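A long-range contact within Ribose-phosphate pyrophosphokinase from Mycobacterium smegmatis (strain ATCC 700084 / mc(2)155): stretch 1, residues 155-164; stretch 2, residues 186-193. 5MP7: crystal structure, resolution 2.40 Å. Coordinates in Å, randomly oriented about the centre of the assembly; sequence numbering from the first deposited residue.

Stretch 1 (155-164) AQKLLTGYIG
Stretch 2 186-193: EKWADSLG

Two helices, 156-164 and 186-191, pack with their N-to-C directions 47° apart (signed crossing angle -47°) and their axes 10.4 Å apart at closest approach. Both have regular helical backbones; Leu192 is the first residue to leave helical phi/psi (-89/14), and Gly193 follows at 96/26, where a CB would jam against the preceding carbonyl.

The apolar packing centres on Trp188 (chi1 m, chi2 48°), a knob among Gln156, Leu159, Thr160 and Ile163. Its broad indole spans two turns of the facing helix: Gln156 CG lies 3.6 Å from Trp188 NE1, Leu159 CB 3.8 Å from Trp188 CH2, and Ile163 CD1 4.0 Å from Trp188 CZ3. Leu159 and Ile163 are both m,t. One turn past Trp188, Leu192 (m,t) extends the patch, its CD2 4.0 Å from Thr160 CB and 4.3 Å from Ile163 CG2.

A CH-pi contact puts Thr160 CG2 over the indole face, 4.0 Å from the six-membered ring centroid and 24° off its normal. Thr160 (chi1 p) suits this place because its OG1 donates to Gln156 O (2.8 Å), leaving the methyl for the ring.

Among polar groups, Ser191 (p) similarly returns OG to Trp188 O at a very short 2.3 Å, with Thr160 CG2 3.3 Å from Ser191 OG. Extended Gln156 (t,t, chi3 -21°) brings NE2 to 3.3 Å from Lys187 O.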

# COMPACT_ATOMS: atom_id res chain seq x y z
N ALA A 155 -57.46 -11.65 -42.56
CA ALA A 155 -56.67 -12.51 -43.44
C ALA A 155 -57.44 -13.76 -43.90
O ALA A 155 -56.90 -14.59 -44.61
CB ALA A 155 -55.40 -12.93 -42.71
N GLN A 156 -58.68 -13.91 -43.44
CA GLN A 156 -59.48 -15.07 -43.72
C GLN A 156 -59.57 -15.42 -45.21
O GLN A 156 -59.36 -16.56 -45.56
CB GLN A 156 -60.89 -14.87 -43.19
CG GLN A 156 -61.75 -16.09 -43.33
CD GLN A 156 -63.13 -15.85 -42.79
OE1 GLN A 156 -63.39 -14.94 -41.98
NE2 GLN A 156 -64.05 -16.67 -43.26
N LYS A 157 -59.93 -14.46 -46.05
CA LYS A 157 -59.99 -14.69 -47.48
C LYS A 157 -58.65 -15.17 -48.03
O LYS A 157 -58.61 -16.05 -48.87
CB LYS A 157 -60.43 -13.44 -48.24
CG LYS A 157 -61.93 -13.18 -48.17
CD LYS A 157 -62.38 -12.31 -49.34
CE LYS A 157 -63.89 -12.19 -49.42
NZ LYS A 157 -64.39 -11.04 -48.63
N LEU A 158 -57.56 -14.58 -47.56
CA LEU A 158 -56.24 -14.95 -47.98
C LEU A 158 -55.90 -16.40 -47.58
O LEU A 158 -55.39 -17.17 -48.41
CB LEU A 158 -55.20 -13.96 -47.40
CG LEU A 158 -53.70 -14.25 -47.57
CD1 LEU A 158 -53.25 -14.01 -49.02
CD2 LEU A 158 -52.92 -13.36 -46.61
N LEU A 159 -56.14 -16.76 -46.33
CA LEU A 159 -55.82 -18.10 -45.86
C LEU A 159 -56.75 -19.17 -46.44
O LEU A 159 -56.27 -20.23 -46.82
CB LEU A 159 -55.82 -18.16 -44.35
CG LEU A 159 -54.74 -17.32 -43.63
CD1 LEU A 159 -55.14 -16.98 -42.19
CD2 LEU A 159 -53.42 -18.05 -43.58
N THR A 160 -58.05 -18.91 -46.56
CA THR A 160 -58.99 -19.90 -47.09
C THR A 160 -58.87 -20.01 -48.58
O THR A 160 -59.08 -21.06 -49.12
CB THR A 160 -60.49 -19.63 -46.71
OG1 THR A 160 -60.90 -18.33 -47.14
CG2 THR A 160 -60.67 -19.72 -45.20
N GLY A 161 -58.53 -18.91 -49.25
CA GLY A 161 -58.23 -18.94 -50.68
C GLY A 161 -57.07 -19.89 -50.98
O GLY A 161 -57.13 -20.67 -51.92
N TYR A 162 -56.04 -19.86 -50.16
CA TYR A 162 -54.89 -20.75 -50.35
C TYR A 162 -55.29 -22.21 -50.06
O TYR A 162 -54.94 -23.11 -50.82
CB TYR A 162 -53.73 -20.32 -49.47
CG TYR A 162 -52.58 -21.27 -49.45
CD1 TYR A 162 -52.53 -22.30 -48.53
CD2 TYR A 162 -51.50 -21.12 -50.32
CE1 TYR A 162 -51.47 -23.18 -48.49
CE2 TYR A 162 -50.43 -21.99 -50.28
CZ TYR A 162 -50.43 -23.01 -49.36
OH TYR A 162 -49.39 -23.89 -49.30
N ILE A 163 -56.00 -22.43 -48.97
CA ILE A 163 -56.47 -23.77 -48.62
C ILE A 163 -57.44 -24.33 -49.66
O ILE A 163 -57.36 -25.50 -49.99
CB ILE A 163 -57.11 -23.79 -47.23
CG1 ILE A 163 -56.02 -23.60 -46.17
CG2 ILE A 163 -57.84 -25.09 -46.96
CD1 ILE A 163 -56.54 -23.30 -44.79
N GLY A 164 -58.32 -23.49 -50.19
CA GLY A 164 -59.17 -23.86 -51.33
C GLY A 164 -58.42 -24.26 -52.59
O GLY A 164 -58.79 -25.23 -53.19
N GLU A 186 -66.49 -21.22 -37.56
CA GLU A 186 -67.75 -21.27 -38.28
C GLU A 186 -67.71 -20.43 -39.55
O GLU A 186 -68.20 -20.85 -40.58
CB GLU A 186 -68.90 -20.80 -37.38
CG GLU A 186 -70.31 -21.23 -37.82
CD GLU A 186 -71.40 -20.76 -36.84
OE1 GLU A 186 -72.20 -21.62 -36.35
OE2 GLU A 186 -71.45 -19.53 -36.55
N LYS A 187 -67.11 -19.25 -39.48
CA LYS A 187 -66.92 -18.39 -40.67
C LYS A 187 -66.05 -19.06 -41.75
O LYS A 187 -66.34 -18.97 -42.93
CB LYS A 187 -66.30 -17.03 -40.30
CG LYS A 187 -67.20 -16.09 -39.48
CD LYS A 187 -66.65 -14.65 -39.40
CE LYS A 187 -67.09 -13.65 -40.42
NZ LYS A 187 -68.46 -13.76 -40.96
N TRP A 188 -65.02 -19.77 -41.33
CA TRP A 188 -64.15 -20.46 -42.26
C TRP A 188 -64.88 -21.59 -42.95
O TRP A 188 -64.70 -21.82 -44.14
CB TRP A 188 -62.93 -21.04 -41.53
CG TRP A 188 -61.89 -20.05 -41.26
CD1 TRP A 188 -62.05 -18.83 -40.73
CD2 TRP A 188 -60.50 -20.21 -41.46
NE1 TRP A 188 -60.85 -18.20 -40.59
CE2 TRP A 188 -59.87 -19.04 -41.03
CE3 TRP A 188 -59.72 -21.24 -41.97
CZ2 TRP A 188 -58.49 -18.86 -41.11
CZ3 TRP A 188 -58.36 -21.07 -42.07
CH2 TRP A 188 -57.76 -19.88 -41.63
N ALA A 189 -65.65 -22.35 -42.19
CA ALA A 189 -66.40 -23.49 -42.74
C ALA A 189 -67.34 -23.00 -43.83
O ALA A 189 -67.47 -23.66 -44.86
CB ALA A 189 -67.16 -24.21 -41.67
N ASP A 190 -67.96 -21.84 -43.63
CA ASP A 190 -68.82 -21.22 -44.66
C ASP A 190 -68.00 -20.85 -45.92
O ASP A 190 -68.41 -21.15 -47.04
CB ASP A 190 -69.56 -19.98 -44.11
CG ASP A 190 -70.70 -20.33 -43.11
OD1 ASP A 190 -71.23 -21.45 -43.18
OD2 ASP A 190 -71.09 -19.48 -42.26
N SER A 191 -66.84 -20.24 -45.72
CA SER A 191 -65.91 -19.86 -46.82
C SER A 191 -65.39 -21.07 -47.61
O SER A 191 -65.09 -20.93 -48.79
CB SER A 191 -64.68 -19.16 -46.25
OG SER A 191 -63.92 -20.11 -45.50
N LEU A 192 -65.25 -22.22 -46.95
CA LEU A 192 -64.77 -23.45 -47.59
C LEU A 192 -65.87 -24.31 -48.23
O LEU A 192 -65.62 -25.49 -48.53
CB LEU A 192 -63.99 -24.27 -46.56
CG LEU A 192 -62.74 -23.55 -46.04
CD1 LEU A 192 -62.11 -24.31 -44.89
CD2 LEU A 192 -61.73 -23.38 -47.16
N GLY A 193 -67.07 -23.75 -48.41
CA GLY A 193 -68.19 -24.45 -49.05
C GLY A 193 -69.19 -25.13 -48.12
O GLY A 193 -69.85 -26.09 -48.51